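Local atomic coordinates of esterase (uncultured bacterium pCosCE1, PDB entry 7ATL), a protein that hydrolyses carboxylic esters as a family VIII carboxylesterase of beta-lactamase fold and also shows promiscuous acyltransferase activity. Residues R11-S16 with Y40-G45; G27-I32 with K53-E58; A75-E80 with E286-P291; Q82-D87 with A180-V185; P331-T336 with P351-S356. One frame throughout, in Å; residues are numbered along the deposited sequence. Where two conformers were deposited one is given.

The five contacts illustrate how a beta-lactamase fold is assembled from a sheet and a helical region. Contacts 1, 2 and 5 reach the antiparallel sheet: contact 1 lays helix 3-21 on strand 37-44, contact 2 covers the adjoining strand 27-34, and contact 5 joins connections at strand ends further in. Contacts 1 and 2, whose segments alternate along the chain, have centres about 9 Å apart; Ile-32 and Ser-356 join contacts 2 and 5 through neighbouring strands. Contacts 3 and 4 lie in the helical region, centres about 13 Å apart, contact 4 nested inside the loop contact 3 closes. Distant chain segments are thus tied together in both regions.

Contact 1: residues R11-S16 with Y40-G45; sequences RVQGVS and YANASG
Ser-16 OG is the best-held polar atom here, gripped by a hydrogen bond with Tyr-372 OH and another with a water at 2.6 Å from OG; a weak, unsettled approach to Val-12 O one helical turn back comes in addition. The first torsion sets OG anti to the carbonyl carbon, beside its own backbone N. The same water stands 2.8 Å from Tyr-40 OH, in the plane of the phenol ring and at its edge, so that helix and strand share a solvent molecule between two hydroxyls.

Val-12 and Tyr-40 meet tip to tip. With Tyr-40 CG anti to the backbone N, the ring reaches out from the strand, and Val-12 comes down on one face: its CB lies 4.2 Å from the centroid of the Tyr-40 ring, 22° off the normal, a CH-pi contact displaced toward the rim. Branch CG1, anti to its backbone N, presses on the CE2-CZ side of the ring, 3.2 Å from Tyr-40 CE2. Further along, Gln-13 crosses Asn-42 at about a right angle, their amide planes turned 69° apart. Asn-42 ND2 gives a weak hydrogen bond to Tyr-40 OH within the strand. At the far end Ser-16 CB packs 3.8 Å from Ser-44 OG.

The axes of the helix and strand segments run nearly parallel, 17° apart and 10.0 Å at closest approach. Helix 372-381 packs beside this helix through Ala-379 and Ile-376, while strand 27-34 pairs with strand 37-44, so the two terminal helices lie together on one face of the sheet, over strands 37-44 and 27-34.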
# COMPACT_ATOMS: atom_id res chain seq x y z
N ARG A 11 13.43 -14.38 -18.00
CA ARG A 11 13.52 -14.76 -16.56
C ARG A 11 12.19 -14.47 -15.86
O ARG A 11 11.68 -15.36 -15.14
CB ARG A 11 14.66 -14.00 -15.87
CG ARG A 11 16.06 -14.43 -16.28
CD ARG A 11 17.14 -13.82 -15.40
NE ARG A 11 17.13 -12.35 -15.39
CZ ARG A 11 17.70 -11.55 -16.30
NH1 ARG A 11 18.33 -12.04 -17.36
NH2 ARG A 11 17.62 -10.23 -16.17
N VAL A 12 11.64 -13.27 -16.10
CA VAL A 12 10.43 -12.75 -15.41
C VAL A 12 9.21 -13.57 -15.85
O VAL A 12 8.53 -14.14 -14.95
CB VAL A 12 10.23 -11.25 -15.67
CG1 VAL A 12 8.90 -10.75 -15.15
CG2 VAL A 12 11.37 -10.45 -15.07
N GLN A 13 8.96 -13.64 -17.16
CA GLN A 13 7.95 -14.54 -17.78
C GLN A 13 8.04 -15.94 -17.16
O GLN A 13 6.98 -16.52 -16.82
CB GLN A 13 8.21 -14.61 -19.28
CG GLN A 13 7.11 -15.33 -20.05
CD GLN A 13 5.83 -14.53 -19.92
OE1 GLN A 13 5.84 -13.31 -20.06
NE2 GLN A 13 4.73 -15.21 -19.64
N GLY A 14 9.25 -16.48 -17.02
CA GLY A 14 9.49 -17.83 -16.47
C GLY A 14 8.93 -17.95 -15.08
O GLY A 14 8.26 -18.95 -14.81
N VAL A 15 9.18 -16.95 -14.23
CA VAL A 15 8.76 -16.93 -12.80
C VAL A 15 7.22 -16.88 -12.73
O VAL A 15 6.66 -17.56 -11.86
CB VAL A 15 9.42 -15.78 -12.00
CG1 VAL A 15 8.76 -15.57 -10.65
CG2 VAL A 15 10.91 -16.01 -11.82
N SER A 16 6.59 -16.11 -13.60
CA SER A 16 5.12 -15.92 -13.64
C SER A 16 4.44 -17.19 -14.15
O SER A 16 3.45 -17.63 -13.51
CB SER A 16 4.76 -14.74 -14.49
OG SER A 16 5.25 -13.53 -13.92
N TYR A 40 9.91 -3.84 -19.53
CA TYR A 40 9.10 -5.09 -19.49
C TYR A 40 7.67 -4.78 -19.00
O TYR A 40 7.53 -4.08 -17.98
CB TYR A 40 9.77 -6.13 -18.59
CG TYR A 40 8.99 -7.40 -18.40
CD1 TYR A 40 9.13 -8.46 -19.29
CD2 TYR A 40 8.09 -7.56 -17.35
CE1 TYR A 40 8.43 -9.65 -19.12
CE2 TYR A 40 7.37 -8.74 -17.18
CZ TYR A 40 7.54 -9.79 -18.07
OH TYR A 40 6.86 -10.96 -17.93
N ALA A 41 6.66 -5.30 -19.71
CA ALA A 41 5.22 -5.17 -19.37
C ALA A 41 4.50 -6.47 -19.72
O ALA A 41 4.49 -6.82 -20.89
CB ALA A 41 4.60 -4.04 -20.15
N ASN A 42 3.87 -7.15 -18.75
CA ASN A 42 3.23 -8.46 -19.06
C ASN A 42 2.06 -8.76 -18.13
O ASN A 42 2.24 -8.76 -16.92
CB ASN A 42 4.26 -9.58 -19.01
CG ASN A 42 3.76 -10.80 -19.74
OD1 ASN A 42 3.12 -10.68 -20.78
ND2 ASN A 42 4.01 -11.97 -19.18
N ALA A 43 0.90 -9.07 -18.73
CA ALA A 43 -0.29 -9.68 -18.08
C ALA A 43 -0.20 -11.20 -18.23
O ALA A 43 -0.03 -11.63 -19.36
CB ALA A 43 -1.53 -9.14 -18.73
N SER A 44 -0.30 -11.97 -17.16
CA SER A 44 -0.27 -13.46 -17.20
C SER A 44 -1.54 -14.02 -16.55
O SER A 44 -2.05 -13.38 -15.62
CB SER A 44 0.94 -14.00 -16.49
OG SER A 44 2.16 -13.51 -17.03
N GLY A 45 -1.99 -15.21 -16.97
CA GLY A 45 -3.09 -15.94 -16.32
C GLY A 45 -4.41 -15.20 -16.45
O GLY A 45 -4.56 -14.38 -17.38
O HOH W 1 5.31 -11.56 -15.64

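Contact 2: residues G27-I32 with K53-E58; sequences GSVVLI and KPMVRE
Met-55 leaves its backbone with CG anti to N (chi1 -172°) and then bends twice, at chi2 and chi3, which folds the thioether down against strand 27-34. CB packs on Ser-44 O of the edge strand; CG lies 3.5 Å from Ser-28 O and 3.7 Å from Val-29 CG2. SD stays near that same valine methyl, and the terminal CE comes down over the backbone, 3.4 Å from Gly-27 C and close to Ser-28 N. With no side chain on Gly-27, the methyl can lie directly on the backbone.

Val-29 is the middle of the contact, its two branches divided between neighbours. CG2 takes Met-55 and the carbonyl oxygen of Val-56, whereas CG1 faces Arg-57 O at 3.8 Å. The extended Arg-57 chain crosses Leu-31 at about a right angle, and Leu-31 CD2 sits over one face of the guanidinium, 4.1 Å from Arg-57 NE and offset toward the rim.

The loop after strand 53-54 and helix 271-283 thus cover the face of strand 27-34 turned away from helix 372-381. Asp-272 of helix 271-283 forms a salt bridge with Arg-57 NH2. The segments themselves join by apolar packing and methyls set against carbonyls, so shape carries the contact.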
# COMPACT_ATOMS: atom_id res chain seq x y z
N GLY A 27 -3.42 -14.89 -11.65
CA GLY A 27 -3.08 -13.87 -12.65
C GLY A 27 -2.25 -12.74 -12.06
O GLY A 27 -2.31 -12.50 -10.83
N SER A 28 -1.45 -12.08 -12.89
CA SER A 28 -0.59 -10.94 -12.48
C SER A 28 -0.41 -9.99 -13.66
O SER A 28 -0.56 -10.44 -14.81
CB SER A 28 0.74 -11.37 -11.91
OG SER A 28 1.63 -11.76 -12.94
N VAL A 29 -0.17 -8.73 -13.34
CA VAL A 29 0.41 -7.72 -14.25
C VAL A 29 1.71 -7.23 -13.62
O VAL A 29 1.65 -6.76 -12.49
CB VAL A 29 -0.58 -6.57 -14.48
CG1 VAL A 29 0.02 -5.51 -15.38
CG2 VAL A 29 -1.89 -7.10 -15.03
N VAL A 30 2.84 -7.40 -14.31
CA VAL A 30 4.20 -7.01 -13.84
C VAL A 30 4.81 -6.00 -14.83
O VAL A 30 4.91 -6.34 -16.02
CB VAL A 30 5.12 -8.23 -13.69
CG1 VAL A 30 6.55 -7.81 -13.41
CG2 VAL A 30 4.62 -9.20 -12.62
N LEU A 31 5.20 -4.83 -14.35
CA LEU A 31 5.82 -3.72 -15.13
C LEU A 31 7.22 -3.42 -14.56
O LEU A 31 7.40 -3.36 -13.31
CB LEU A 31 4.93 -2.49 -15.05
CG LEU A 31 3.47 -2.64 -15.50
CD1 LEU A 31 2.75 -1.30 -15.49
CD2 LEU A 31 3.35 -3.27 -16.87
N ILE A 32 8.22 -3.24 -15.43
CA ILE A 32 9.59 -2.84 -15.03
C ILE A 32 10.04 -1.67 -15.92
O ILE A 32 9.92 -1.79 -17.16
CB ILE A 32 10.58 -4.01 -15.10
CG1 ILE A 32 10.11 -5.19 -14.26
CG2 ILE A 32 11.98 -3.55 -14.71
CD1 ILE A 32 10.55 -6.52 -14.80
N LYS A 53 -11.52 -15.46 -18.09
CA LYS A 53 -11.23 -14.09 -18.60
C LYS A 53 -9.72 -13.85 -18.47
O LYS A 53 -9.18 -13.83 -17.37
CB LYS A 53 -12.04 -13.02 -17.87
CG LYS A 53 -12.03 -11.66 -18.55
CD LYS A 53 -12.71 -10.57 -17.75
CE LYS A 53 -14.20 -10.81 -17.55
NZ LYS A 53 -14.95 -9.54 -17.36
N PRO A 54 -8.98 -13.70 -19.59
CA PRO A 54 -7.53 -13.51 -19.51
C PRO A 54 -7.23 -12.20 -18.79
O PRO A 54 -7.94 -11.19 -18.98
CB PRO A 54 -7.10 -13.50 -20.99
CG PRO A 54 -8.31 -12.93 -21.70
CD PRO A 54 -9.48 -13.58 -20.97
N MET A 55 -6.20 -12.23 -17.94
CA MET A 55 -5.60 -11.01 -17.35
C MET A 55 -5.03 -10.18 -18.51
O MET A 55 -4.36 -10.77 -19.37
CB MET A 55 -4.48 -11.35 -16.36
CG MET A 55 -3.96 -10.13 -15.57
SD MET A 55 -5.11 -9.50 -14.30
CE MET A 55 -4.76 -10.71 -13.02
N VAL A 56 -5.31 -8.88 -18.53
CA VAL A 56 -4.73 -7.92 -19.49
C VAL A 56 -4.02 -6.81 -18.69
O VAL A 56 -4.24 -6.69 -17.46
CB VAL A 56 -5.79 -7.37 -20.47
CG1 VAL A 56 -6.47 -8.47 -21.28
CG2 VAL A 56 -6.82 -6.48 -19.79
N ARG A 57 -3.19 -6.02 -19.37
CA ARG A 57 -2.32 -4.97 -18.77
C ARG A 57 -3.20 -3.93 -18.07
O ARG A 57 -2.80 -3.46 -16.98
CB ARG A 57 -1.46 -4.35 -19.87
CG ARG A 57 -0.37 -3.42 -19.33
CD ARG A 57 0.34 -2.70 -20.45
NE ARG A 57 1.20 -1.65 -19.95
CZ ARG A 57 2.36 -1.29 -20.50
NH1 ARG A 57 2.82 -1.91 -21.58
NH2 ARG A 57 3.08 -0.33 -19.96
N GLU A 58 -4.36 -3.62 -18.66
CA GLU A 58 -5.32 -2.58 -18.18
C GLU A 58 -6.21 -3.12 -17.05
O GLU A 58 -6.98 -2.31 -16.49
CB GLU A 58 -6.24 -2.08 -19.31
CG GLU A 58 -5.51 -1.61 -20.56
CD GLU A 58 -5.05 -2.71 -21.51
OE1 GLU A 58 -5.78 -3.72 -21.64
OE2 GLU A 58 -3.96 -2.56 -22.10

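Contact 3: residues A75-E80 with E286-P291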
# COMPACT_ATOMS: atom_id res chain seq x y z
N ALA A 75 -0.14 14.06 0.59
CA ALA A 75 0.36 14.77 1.78
C ALA A 75 1.70 15.46 1.49
O ALA A 75 1.87 16.63 1.91
CB ALA A 75 0.55 13.79 2.92
N MET A 76 2.65 14.74 0.90
CA MET A 76 4.01 15.29 0.66
C MET A 76 3.91 16.48 -0.30
O MET A 76 4.67 17.48 -0.14
CB MET A 76 4.94 14.24 0.08
CG MET A 76 5.35 13.19 1.09
SD MET A 76 5.83 13.78 2.71
CE MET A 76 7.17 14.88 2.27
N ARG A 77 2.98 16.43 -1.24
CA ARG A 77 2.75 17.58 -2.15
C ARG A 77 2.19 18.75 -1.34
O ARG A 77 2.62 19.89 -1.58
CB ARG A 77 1.84 17.19 -3.32
CG ARG A 77 2.54 16.28 -4.32
CD ARG A 77 1.78 16.25 -5.62
NE ARG A 77 2.04 17.47 -6.33
CZ ARG A 77 1.13 18.30 -6.82
NH1 ARG A 77 -0.16 18.02 -6.72
NH2 ARG A 77 1.53 19.40 -7.42
N MET A 78 1.27 18.48 -0.42
CA MET A 78 0.61 19.56 0.36
C MET A 78 1.68 20.19 1.24
O MET A 78 1.66 21.41 1.46
CB MET A 78 -0.54 19.02 1.21
CG MET A 78 -1.86 19.00 0.49
SD MET A 78 -3.10 18.10 1.44
CE MET A 78 -4.54 18.28 0.39
N ILE A 79 2.61 19.36 1.70
CA ILE A 79 3.73 19.78 2.59
C ILE A 79 4.72 20.64 1.78
O ILE A 79 5.16 21.67 2.31
CB ILE A 79 4.36 18.54 3.23
CG1 ILE A 79 3.52 18.05 4.41
CG2 ILE A 79 5.80 18.81 3.63
CD1 ILE A 79 3.72 16.60 4.77
N GLU A 80 5.03 20.24 0.55
CA GLU A 80 5.89 21.05 -0.36
C GLU A 80 5.32 22.46 -0.48
O GLU A 80 6.09 23.41 -0.37
CB GLU A 80 5.93 20.43 -1.75
CG GLU A 80 7.12 19.54 -1.95
CD GLU A 80 7.24 19.07 -3.38
OE1 GLU A 80 6.27 19.25 -4.20
OE2 GLU A 80 8.29 18.49 -3.66
N GLU A 286 9.16 17.56 -12.52
CA GLU A 286 8.90 19.00 -12.81
C GLU A 286 7.46 19.35 -12.44
O GLU A 286 6.55 18.77 -13.04
CB GLU A 286 9.10 19.31 -14.30
CG GLU A 286 10.55 19.26 -14.80
CD GLU A 286 11.30 20.59 -14.71
OE1 GLU A 286 12.18 20.83 -15.57
OE2 GLU A 286 11.02 21.37 -13.78
N GLY A 287 7.27 20.25 -11.48
CA GLY A 287 5.97 20.81 -11.07
C GLY A 287 5.05 19.80 -10.39
O GLY A 287 3.83 20.04 -10.41
N ILE A 288 5.58 18.73 -9.78
CA ILE A 288 4.74 17.72 -9.06
C ILE A 288 5.40 17.36 -7.72
O ILE A 288 4.73 17.50 -6.68
CB ILE A 288 4.48 16.49 -9.96
CG1 ILE A 288 3.65 16.90 -11.19
CG2 ILE A 288 3.83 15.36 -9.19
CD1 ILE A 288 3.48 15.81 -12.23
N LEU A 289 6.65 16.92 -7.74
CA LEU A 289 7.41 16.54 -6.53
C LEU A 289 8.90 16.86 -6.75
O LEU A 289 9.47 16.33 -7.72
CB LEU A 289 7.17 15.05 -6.27
CG LEU A 289 7.70 14.52 -4.94
CD1 LEU A 289 6.83 14.97 -3.78
CD2 LEU A 289 7.79 13.01 -4.97
N GLN A 290 9.47 17.70 -5.90
CA GLN A 290 10.90 18.11 -5.93
C GLN A 290 11.78 16.90 -5.63
O GLN A 290 11.46 16.07 -4.77
CB GLN A 290 11.21 19.24 -4.93
CG GLN A 290 10.33 20.49 -5.06
CD GLN A 290 10.51 21.24 -6.36
OE1 GLN A 290 10.61 22.47 -6.39
NE2 GLN A 290 10.50 20.52 -7.47
N PRO A 291 12.92 16.75 -6.35
CA PRO A 291 13.89 15.69 -6.05
C PRO A 291 14.21 15.56 -4.54
O PRO A 291 14.36 14.45 -4.05
CB PRO A 291 15.13 16.15 -6.83
CG PRO A 291 14.57 16.92 -8.01
CD PRO A 291 13.32 17.60 -7.48
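Two short, fairly straight hydrogen bonds make the firm side of this contact, each joining a side chain of helix 67-80 to the backbone of the loop before helix 291-297. Arg-77 bends at chi3, which brings NE to Ile-288 O at 2.7 Å. The acceptor lies at the guanidinium edge, 8° out of its plane, and the bond falls on a carbonyl lone pair. One turn later Glu-80, extended beyond CG, receives Gln-290 N on the syn lone pair of OE2, again at 2.7 Å. Its N-H points well at the oxygen, with an angle of 163°. Gln-290 also lays CB and CG alongside the carboxylate, CG 3.2 Å from Glu-80 OE2, its amide plane turned 73° from that group.

Between the two bonds along the loop, Leu-289 turns its CD1 inward, 3.8 Å from Glu-80 OE2 and 4.4 Å from Met-76 CB. The fit loosens toward the exposed Gly-287, whose O stands 3.8 Å from Arg-77 NH2.

Beyond the pair of segments, Arg-77 NH1 bonds to Trp-197 O and Glu-80 OE2 also bonds to Thr-293 OG1. Since Gln-290 occupies the N-cap position, the carboxylate binds where helix 291-297 begins, and the helix end may help stabilise its negative charge. The arginine and glutamate thus read backbone groups of opposite polarity, a carbonyl and an N-H.

Contact 4: residues Q82-D87 with A180-V185; sequences QKLGLD and AVLEQV
Leu-84 is inserted against helix 174-186, and its two methyls divide the work. CD1 touches Val-185 CG2 at 3.8 Å and Val-181 CG1 at 4.0 Å, thus meeting two residues one helical turn apart. CD2 goes the other way and meets Leu-182 CD1 at 3.9 Å. The leucine crosses all three side chains at about a right angle. Its CG is anti to the backbone N (chi1 -174°), which carries the branched end away from the loop backbone and onto the helix.

Beside it, Val-185 uses its other branch: CG1 packs 3.7 Å from Lys-83 CB and 3.6 Å from Lys-83 O. The lysine contributes only the base of its side chain, for its end leads away from the helix toward the exposed surface. Val-185 consequently sits between the lysine backbone and the leucine methyl, each of its methyls used by a different loop residue.

A second layer sets these groups in place. Ile-111 and Trp-93 touch both Leu-84 and Val-181, while Met-78 of helix 67-80 touches Leu-182 and Val-185. The loop itself leaves that helix at Gln-82, whose positive phi and two bonds back into the last turn form a Schellman motif, and this turn delivers Lys-83 and Leu-84 to their partners. The result is apolar loop-on-helix packing just past a Schellman-capped C-terminus, within the helical region of the beta-lactamase fold.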
# COMPACT_ATOMS: atom_id res chain seq x y z
N GLN A 82 3.50 23.94 1.64
CA GLN A 82 3.33 24.53 2.99
C GLN A 82 1.85 24.85 3.23
O GLN A 82 1.56 25.94 3.72
CB GLN A 82 4.22 25.77 3.09
CG GLN A 82 5.62 25.56 2.54
CD GLN A 82 6.59 26.60 3.07
OE1 GLN A 82 6.69 27.71 2.53
NE2 GLN A 82 7.28 26.23 4.16
N LYS A 83 0.95 23.95 2.84
CA LYS A 83 -0.47 23.90 3.30
C LYS A 83 -0.57 22.96 4.52
O LYS A 83 -1.54 23.10 5.30
CB LYS A 83 -1.37 23.47 2.14
CG LYS A 83 -1.50 24.46 0.99
CD LYS A 83 -2.79 24.26 0.17
CE LYS A 83 -2.83 24.99 -1.16
NZ LYS A 83 -2.66 26.44 -0.97
N LEU A 84 0.43 22.09 4.71
CA LEU A 84 0.55 21.10 5.80
C LEU A 84 2.00 21.06 6.29
O LEU A 84 2.90 21.28 5.47
CB LEU A 84 0.12 19.75 5.22
CG LEU A 84 0.01 18.57 6.18
CD1 LEU A 84 -0.93 18.90 7.31
CD2 LEU A 84 -0.47 17.33 5.46
N GLY A 85 2.24 20.78 7.57
CA GLY A 85 3.61 20.67 8.14
C GLY A 85 3.93 19.26 8.65
O GLY A 85 3.06 18.64 9.31
N LEU A 86 5.15 18.79 8.42
CA LEU A 86 5.61 17.48 8.97
C LEU A 86 5.41 17.43 10.49
O LEU A 86 5.23 16.31 11.01
CB LEU A 86 7.07 17.26 8.60
CG LEU A 86 7.28 16.69 7.20
CD1 LEU A 86 8.77 16.61 6.86
CD2 LEU A 86 6.61 15.32 7.06
N ASP A 87 5.46 18.59 11.17
CA ASP A 87 5.43 18.71 12.65
C ASP A 87 4.10 19.33 13.10
O ASP A 87 4.00 19.74 14.24
CB ASP A 87 6.65 19.51 13.14
CG ASP A 87 7.96 18.73 13.04
OD1 ASP A 87 8.05 17.62 13.60
OD2 ASP A 87 8.88 19.23 12.37
N ALA A 180 -8.11 11.88 6.34
CA ALA A 180 -9.03 12.84 6.97
C ALA A 180 -8.31 14.16 7.21
O ALA A 180 -8.89 15.22 6.95
CB ALA A 180 -9.60 12.24 8.24
N VAL A 181 -7.06 14.14 7.65
CA VAL A 181 -6.30 15.41 7.77
C VAL A 181 -6.29 16.11 6.41
O VAL A 181 -6.59 17.31 6.34
CB VAL A 181 -4.86 15.20 8.28
CG1 VAL A 181 -4.03 16.47 8.09
CG2 VAL A 181 -4.83 14.73 9.72
N LEU A 182 -5.94 15.39 5.35
CA LEU A 182 -5.85 15.97 3.99
C LEU A 182 -7.18 16.64 3.58
O LEU A 182 -7.13 17.72 2.95
CB LEU A 182 -5.45 14.85 3.03
CG LEU A 182 -3.97 14.76 2.68
CD1 LEU A 182 -3.07 14.96 3.89
CD2 LEU A 182 -3.67 13.45 1.99
N GLU A 183 -8.32 16.04 3.93
CA GLU A 183 -9.67 16.63 3.70
C GLU A 183 -9.75 18.02 4.36
O GLU A 183 -10.22 18.97 3.73
CB GLU A 183 -10.80 15.77 4.27
CG GLU A 183 -11.00 14.46 3.54
CD GLU A 183 -12.16 13.61 4.05
OE1 GLU A 183 -12.47 13.70 5.28
OE2 GLU A 183 -12.76 12.86 3.20
N GLN A 184 -9.30 18.14 5.60
CA GLN A 184 -9.38 19.43 6.32
C GLN A 184 -8.43 20.44 5.68
O GLN A 184 -8.83 21.60 5.56
CB GLN A 184 -9.07 19.24 7.80
CG GLN A 184 -10.05 18.32 8.51
CD GLN A 184 -11.48 18.72 8.27
OE1 GLN A 184 -12.32 17.91 7.93
NE2 GLN A 184 -11.77 20.00 8.42
N VAL A 185 -7.25 20.02 5.23
CA VAL A 185 -6.27 20.95 4.59
C VAL A 185 -6.87 21.51 3.28
O VAL A 185 -6.79 22.75 3.09
CB VAL A 185 -4.91 20.27 4.33
CG1 VAL A 185 -3.97 21.17 3.55
CG2 VAL A 185 -4.25 19.77 5.61

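Contact 5: residues P331-T336 with P351-S356; sequences PQHNGT and PQAAIS
His-333 lies obliquely across Gln-352, its CB 3.2 Å from Gln-352 OE1, with the imidazole and amide planes 66° apart. The histidine CG is anti to the carbonyl carbon (chi1 -64°), and Ala-353 CB approaches the ring obliquely, 4.4 Å from His-333 ND1. That nitrogen is hydrogen-bonded to Asp-350 OD2, which would hold the ring's rotation. Gln-352, extended beyond CG, brings NE2 to 3.1 Å from Asn-334 O, but the angle is too poor for a hydrogen bond.

Pro-351 takes the other half. Gly-335, with positive phi and no side chain, lets the proline CG and CD lie against its peptide, CD being 3.4 Å from Gly-335 O. Thr-336 OG1 adds a 2.7 Å hydrogen bond to His-333 O, which also accepts Thr-336 N at 3.2 Å, so two donors grip one carbonyl.

This doubly held carbonyl closes a type II beta turn from His-333 to Thr-336 leading into strand 337-341. The partner segment, the connection between strands 345-350 and 355-361, carries a G1 beta bulge at Ala-354 and Ile-355. The pairing of turn and hairpin connection is a surface contact at one end of the antiparallel sheet of the beta-lactamase fold.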
# COMPACT_ATOMS: atom_id res chain seq x y z
N PRO A 331 19.34 -8.56 -3.84
CA PRO A 331 20.15 -7.85 -4.83
C PRO A 331 19.75 -6.37 -4.94
O PRO A 331 20.40 -5.65 -5.67
CB PRO A 331 19.85 -8.60 -6.14
CG PRO A 331 18.42 -9.05 -5.96
CD PRO A 331 18.31 -9.39 -4.48
N GLN A 332 18.68 -5.94 -4.26
CA GLN A 332 18.29 -4.50 -4.22
C GLN A 332 19.41 -3.73 -3.51
O GLN A 332 20.11 -4.32 -2.69
CB GLN A 332 16.97 -4.29 -3.49
CG GLN A 332 15.79 -5.01 -4.11
CD GLN A 332 14.63 -5.19 -3.17
OE1 GLN A 332 14.74 -5.70 -2.06
NE2 GLN A 332 13.47 -4.77 -3.65
N HIS A 333 19.57 -2.46 -3.83
CA HIS A 333 20.65 -1.61 -3.28
C HIS A 333 20.08 -0.73 -2.15
O HIS A 333 18.87 -0.41 -2.18
CB HIS A 333 21.30 -0.78 -4.39
CG HIS A 333 22.01 -1.56 -5.45
ND1 HIS A 333 21.35 -2.12 -6.51
CD2 HIS A 333 23.33 -1.79 -5.65
CE1 HIS A 333 22.23 -2.71 -7.30
NE2 HIS A 333 23.45 -2.51 -6.80
N ASN A 334 20.93 -0.32 -1.22
CA ASN A 334 20.55 0.59 -0.13
C ASN A 334 19.86 1.80 -0.74
O ASN A 334 20.28 2.22 -1.81
CB ASN A 334 21.75 0.95 0.73
CG ASN A 334 22.31 -0.26 1.43
OD1 ASN A 334 21.63 -1.24 1.74
ND2 ASN A 334 23.60 -0.21 1.68
N GLY A 335 18.80 2.29 -0.07
CA GLY A 335 17.97 3.42 -0.51
C GLY A 335 16.68 2.98 -1.21
O GLY A 335 15.85 3.86 -1.51
N THR A 336 16.56 1.68 -1.51
CA THR A 336 15.37 1.05 -2.12
C THR A 336 14.16 1.35 -1.25
O THR A 336 14.26 1.20 -0.02
CB THR A 336 15.57 -0.45 -2.30
OG1 THR A 336 16.44 -0.62 -3.41
CG2 THR A 336 14.29 -1.19 -2.60
N PRO A 351 16.96 3.32 -6.14
CA PRO A 351 17.48 4.60 -6.64
C PRO A 351 18.86 4.45 -7.31
O PRO A 351 19.07 5.15 -8.26
CB PRO A 351 17.58 5.49 -5.40
CG PRO A 351 17.74 4.50 -4.27
CD PRO A 351 16.89 3.31 -4.67
N GLN A 352 19.69 3.51 -6.84
CA GLN A 352 21.06 3.29 -7.40
C GLN A 352 20.93 2.66 -8.80
O GLN A 352 21.69 3.09 -9.70
CB GLN A 352 21.94 2.54 -6.38
CG GLN A 352 22.62 3.45 -5.35
CD GLN A 352 22.97 2.80 -4.02
OE1 GLN A 352 23.39 1.65 -3.94
NE2 GLN A 352 22.83 3.56 -2.95
N ALA A 353 20.01 1.71 -9.00
CA ALA A 353 19.90 0.99 -10.29
C ALA A 353 18.96 1.74 -11.24
O ALA A 353 18.84 1.31 -12.37
CB ALA A 353 19.48 -0.43 -10.07
N ALA A 354 18.34 2.83 -10.79
CA ALA A 354 17.29 3.62 -11.47
C ALA A 354 16.11 2.76 -11.96
O ALA A 354 15.55 3.08 -13.03
CB ALA A 354 17.91 4.39 -12.61
N ILE A 355 15.73 1.72 -11.22
CA ILE A 355 14.65 0.79 -11.68
C ILE A 355 13.43 0.88 -10.75
O ILE A 355 13.59 1.12 -9.55
CB ILE A 355 15.14 -0.67 -11.83
CG1 ILE A 355 15.52 -1.29 -10.50
CG2 ILE A 355 16.28 -0.81 -12.85
CD1 ILE A 355 15.08 -2.72 -10.42
N SER A 356 12.23 0.74 -11.32
CA SER A 356 10.94 0.60 -10.61
C SER A 356 10.31 -0.73 -11.05
O SER A 356 10.41 -1.12 -12.24
CB SER A 356 10.03 1.78 -10.85
OG SER A 356 10.66 3.02 -10.56